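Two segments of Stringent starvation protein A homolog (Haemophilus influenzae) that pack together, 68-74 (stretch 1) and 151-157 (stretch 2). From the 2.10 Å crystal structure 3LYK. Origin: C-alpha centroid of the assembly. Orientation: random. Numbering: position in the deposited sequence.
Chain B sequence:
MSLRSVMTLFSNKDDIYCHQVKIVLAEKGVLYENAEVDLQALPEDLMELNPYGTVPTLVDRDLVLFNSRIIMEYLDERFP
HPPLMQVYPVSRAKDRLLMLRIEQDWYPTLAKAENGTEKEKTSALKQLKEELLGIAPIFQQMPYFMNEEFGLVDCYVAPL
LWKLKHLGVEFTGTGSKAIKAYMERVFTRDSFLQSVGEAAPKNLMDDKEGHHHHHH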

ATOM      1  N   SER B  68       4.878  -6.898  -1.256  1.00 21.06           N
ATOM      2  CA  SER B  68       4.274  -8.017  -0.557  1.00 21.19           C
ATOM      3  C   SER B  68       2.795  -7.752  -0.274  1.00 19.86           C
ATOM      4  O   SER B  68       1.996  -8.670  -0.332  1.00 17.86           O
ATOM      5  N   ARG B  69       2.420  -6.495  -0.002  1.00 18.90           N
ATOM      6  CA  ARG B  69       0.979  -6.193   0.231  1.00 18.64           C
ATOM      7  C   ARG B  69       0.148  -6.498  -1.037  1.00 17.49           C
ATOM      8  O   ARG B  69      -0.897  -7.109  -0.973  1.00 18.54           O
ATOM      9  N   ILE B  70       0.642  -6.116  -2.189  1.00 16.99           N
ATOM     10  CA  ILE B  70      -0.064  -6.385  -3.428  1.00 17.57           C
ATOM     11  C   ILE B  70      -0.131  -7.882  -3.695  1.00 17.76           C
ATOM     12  O   ILE B  70      -1.163  -8.417  -4.133  1.00 16.46           O
ATOM     13  N   ILE B  71       0.991  -8.563  -3.472  1.00 17.89           N
ATOM     14  CA  ILE B  71       1.000 -10.032  -3.594  1.00 16.37           C
ATOM     15  C   ILE B  71      -0.006 -10.730  -2.675  1.00 15.11           C
ATOM     16  O   ILE B  71      -0.762 -11.612  -3.108  1.00 16.20           O
HETATM   17  N   MSE B  72      -0.015 -10.346  -1.417  1.00 15.39           N
HETATM   18  CA  MSE B  72      -0.890 -10.990  -0.440  1.00 17.51           C
HETATM   19  C   MSE B  72      -2.351 -10.785  -0.724  1.00 17.78           C
HETATM   20  O   MSE B  72      -3.162 -11.722  -0.579  1.00 17.60           O
ATOM     21  N   GLU B  73      -2.704  -9.560  -1.117  1.00 17.24           N
ATOM     22  CA  GLU B  73      -4.096  -9.320  -1.488  1.00 18.21           C
ATOM     23  C   GLU B  73      -4.460 -10.050  -2.756  1.00 16.83           C
ATOM     24  O   GLU B  73      -5.536 -10.587  -2.840  1.00 18.31           O
ATOM     25  N   TYR B  74      -3.565 -10.087  -3.738  1.00 15.64           N
ATOM     26  CA  TYR B  74      -3.788 -10.938  -4.900  1.00 15.55           C
ATOM     27  C   TYR B  74      -4.087 -12.406  -4.531  1.00 16.12           C
ATOM     28  O   TYR B  74      -5.023 -13.046  -5.075  1.00 15.24           O
ATOM     29  N   GLY B 151      -5.427 -13.844  10.245  1.00 21.69           N
ATOM     30  CA  GLY B 151      -5.553 -13.143   8.962  1.00 20.60           C
ATOM     31  C   GLY B 151      -4.288 -12.430   8.577  1.00 20.21           C
ATOM     32  O   GLY B 151      -3.235 -12.620   9.237  1.00 17.80           O
ATOM     33  N   LEU B 152      -4.391 -11.573   7.545  1.00 18.75           N
ATOM     34  CA  LEU B 152      -3.235 -10.829   7.036  1.00 18.47           C
ATOM     35  C   LEU B 152      -2.527  -9.976   8.078  1.00 19.22           C
ATOM     36  O   LEU B 152      -1.319  -9.807   7.982  1.00 19.54           O
ATOM     37  N   VAL B 153      -3.250  -9.407   9.043  1.00 18.67           N
ATOM     38  CA  VAL B 153      -2.572  -8.620  10.108  1.00 19.95           C
ATOM     39  C   VAL B 153      -1.561  -9.517  10.889  1.00 20.04           C
ATOM     40  O   VAL B 153      -0.426  -9.112  11.188  1.00 20.20           O
ATOM     41  N   ASP B 154      -1.967 -10.743  11.173  1.00 20.25           N
ATOM     42  CA  ASP B 154      -1.078 -11.719  11.837  1.00 21.06           C
ATOM     43  C   ASP B 154       0.121 -12.073  10.949  1.00 21.76           C
ATOM     44  O   ASP B 154       1.211 -12.324  11.463  1.00 21.86           O
ATOM     45  N   CYS B 155      -0.066 -12.032   9.620  1.00 21.33           N
ATOM     46  CA  CYS B 155       1.039 -12.204   8.696  1.00 21.56           C
ATOM     47  C   CYS B 155       2.024 -11.041   8.769  1.00 21.19           C
ATOM     48  O   CYS B 155       3.152 -11.178   8.299  1.00 20.81           O
ATOM     49  N   TYR B 156       1.610  -9.907   9.345  1.00 21.43           N
ATOM     50  CA  TYR B 156       2.563  -8.824   9.599  1.00 22.06           C
ATOM     51  C   TYR B 156       3.190  -8.981  10.997  1.00 21.69           C
ATOM     52  O   TYR B 156       4.364  -8.720  11.172  1.00 21.97           O
ATOM     53  N   VAL B 157       2.388  -9.331  11.996  1.00 21.37           N
ATOM     54  CA  VAL B 157       2.897  -9.395  13.363  1.00 22.36           C
ATOM     55  C   VAL B 157       3.817 -10.632  13.592  1.00 22.93           C
ATOM     56  O   VAL B 157       4.919 -10.485  14.144  1.00 24.30           O
TER

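Packing of helix 68-74 against helix 152-157 in the Haemophilus influenzae stringent starvation protein A homolog. The two helices run in roughly opposed directions, their N-to-C vectors 143° apart, and their axes come no closer than 12.0 Å. No hydrogen bond crosses between the stretches; the contact is mainly apolar and buries 243 Å² in total.

Ser68 (chi1 p) points its CA-to-CB bond toward the second helix but stops short of contact, and its OG is hydrogen-bonded elsewhere in the structure. Arg69 leaves its helix sideways with chi1 t, chi2 t and chi3 p, and the end of the side chain leads away from the partner. Its contact is therefore made near the backbone, where Arg69 CB lies 3.6 Å from Tyr156 OH, a van der Waals approach to the tip of the phenol. Ile70 and Ile71, both m at chi1 and t at chi2, are buried but out of reach of the second stretch.

Met72, present as selenomethionine, is the centre of the contact and has the largest covered area of any residue here. Its CA-to-CB bond points toward the other helix, and the m, t, m rotamer carries the chain across to three residues. At its base, Met72 CB is 4.2 Å from CD2 of Leu152, which also points toward the interface, in an m, t rotamer; the CA atoms of Met72 and Leu152 are 7.8 Å apart. Further out, Met72 SE lies 4.4 Å from CB of Cys155 (chi1 m), while Cys155 SG is 5.3 Å from Met72 SE, beyond contact range. The terminal Met72 CE reaches Tyr156 CE1 at 3.7 Å, approaching the ring obliquely. Met72 SE sits 5.5 Å from the Tyr156 ring centroid, 54° off its normal, an oblique chalcogen-aromatic contact. Tyr156 itself starts sideways, but chi1 of -84° and chi2 of 69° bring its end nearer to the first helix, so one side chain meets Met72 with its ring and Arg69 with its OH, residues three apart in sequence.

Glu73 (chi1 m) also leaves sideways. Its aliphatic Glu73 CG touches Leu152 CD1 at 4.3 Å, so Leu152 meets two successive residues of the first helix, while both carboxylate oxygens of Glu73 are hydrogen-bonded elsewhere in the structure. Tyr74 (chi1 t) is out of reach. Behind the contact, Asp154 OD2 accepts a 2.9 Å hydrogen bond from Gly151 N, tying together the beginning of the second stretch.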

ATOM      1  CB  SER B  68       5.048  -8.370   0.706  1.00 20.65           C
ATOM      2  OG  SER B  68       4.926  -7.334   1.637  1.00 24.76           O
ATOM      3  CB  ARG B  69       0.793  -4.737   0.729  1.00 18.89           C
ATOM      4  CG  ARG B  69      -0.611  -4.178   0.575  1.00 24.53           C
ATOM      5  CD  ARG B  69      -0.625  -2.616   0.806  1.00 26.77           C
ATOM      6  NE  ARG B  69       0.218  -1.881  -0.153  1.00 29.36           N
ATOM      7  CZ  ARG B  69      -0.165  -1.473  -1.369  1.00 28.40           C
ATOM      8  NH1 ARG B  69      -1.375  -1.741  -1.819  1.00 30.57           N
ATOM      9  NH2 ARG B  69       0.669  -0.800  -2.148  1.00 28.02           N
ATOM     10  CB  ILE B  70       0.607  -5.681  -4.611  1.00 17.52           C
ATOM     11  CG1 ILE B  70       0.446  -4.159  -4.439  1.00 18.21           C
ATOM     12  CG2 ILE B  70      -0.016  -6.129  -5.956  1.00 17.42           C
ATOM     13  CD1 ILE B  70       0.972  -3.375  -5.606  1.00 18.38           C
ATOM     14  CB  ILE B  71       2.442 -10.585  -3.390  1.00 16.80           C
ATOM     15  CG1 ILE B  71       3.267 -10.250  -4.642  1.00 16.59           C
ATOM     16  CG2 ILE B  71       2.424 -12.140  -3.112  1.00 14.62           C
ATOM     17  CD1 ILE B  71       4.791 -10.421  -4.417  1.00 18.97           C
HETATM   18  CB  MSE B  72      -0.553 -10.531   0.995  1.00 16.29           C
HETATM   19  CG  MSE B  72       0.843 -11.086   1.451  1.00 20.75           C
HETATM   20 SE   MSE B  72       1.118 -10.568   3.331  1.00 31.52          SE
HETATM   21  CE  MSE B  72       1.744  -8.832   2.910  1.00 23.55           C
ATOM     22  CB  GLU B  73      -4.421  -7.812  -1.561  1.00 19.24           C
ATOM     23  CG  GLU B  73      -4.543  -7.209  -0.114  1.00 23.03           C
ATOM     24  CD  GLU B  73      -5.545  -6.013  -0.014  1.00 31.91           C
ATOM     25  OE1 GLU B  73      -6.701  -6.139  -0.544  1.00 30.29           O
ATOM     26  OE2 GLU B  73      -5.161  -4.976   0.612  1.00 32.04           O
ATOM     27  CB  TYR B  74      -2.568 -10.848  -5.824  1.00 15.55           C
ATOM     28  CG  TYR B  74      -2.532 -11.930  -6.913  1.00 17.30           C
ATOM     29  CD1 TYR B  74      -3.421 -11.884  -8.001  1.00 18.72           C
ATOM     30  CD2 TYR B  74      -1.625 -13.007  -6.842  1.00 15.09           C
ATOM     31  CE1 TYR B  74      -3.416 -12.892  -9.008  1.00 19.97           C
ATOM     32  CE2 TYR B  74      -1.616 -13.990  -7.820  1.00 18.35           C
ATOM     33  CZ  TYR B  74      -2.507 -13.925  -8.901  1.00 21.58           C
ATOM     34  OH  TYR B  74      -2.482 -14.884  -9.879  1.00 20.34           O
ATOM     35  CB  LEU B 152      -3.590  -9.993   5.791  1.00 18.24           C
ATOM     36  CG  LEU B 152      -4.061 -10.739   4.533  1.00 18.74           C
ATOM     37  CD1 LEU B 152      -4.277  -9.737   3.327  1.00 17.99           C
ATOM     38  CD2 LEU B 152      -3.090 -11.869   4.128  1.00 17.05           C
ATOM     39  CB  VAL B 153      -3.601  -7.996  11.088  1.00 20.10           C
ATOM     40  CG1 VAL B 153      -2.903  -7.190  12.186  1.00 21.30           C
ATOM     41  CG2 VAL B 153      -4.633  -7.084  10.302  1.00 20.84           C
ATOM     42  CB  ASP B 154      -1.880 -12.961  12.218  1.00 20.36           C
ATOM     43  CG  ASP B 154      -3.065 -12.613  13.083  1.00 22.42           C
ATOM     44  OD1 ASP B 154      -2.852 -12.202  14.249  1.00 22.11           O
ATOM     45  OD2 ASP B 154      -4.218 -12.673  12.572  1.00 27.14           O
ATOM     46  CB  CYS B 155       0.548 -12.417   7.263  1.00 20.84           C
ATOM     47  SG  CYS B 155      -0.491 -13.908   7.144  1.00 24.62           S
ATOM     48  CB  TYR B 156       1.897  -7.413   9.512  1.00 22.24           C
ATOM     49  CG  TYR B 156       1.789  -6.844   8.104  1.00 24.22           C
ATOM     50  CD1 TYR B 156       0.917  -7.420   7.173  1.00 23.45           C
ATOM     51  CD2 TYR B 156       2.543  -5.734   7.708  1.00 25.23           C
ATOM     52  CE1 TYR B 156       0.809  -6.932   5.883  1.00 25.64           C
ATOM     53  CE2 TYR B 156       2.433  -5.220   6.378  1.00 26.08           C
ATOM     54  CZ  TYR B 156       1.561  -5.831   5.492  1.00 25.41           C
ATOM     55  OH  TYR B 156       1.412  -5.390   4.200  1.00 25.78           O
ATOM     56  CB  VAL B 157       1.740  -9.318  14.411  1.00 22.69           C
ATOM     57  CG1 VAL B 157       2.279  -9.375  15.823  1.00 19.71           C
ATOM     58  CG2 VAL B 157       0.917  -7.983  14.222  1.00 22.68           C
TER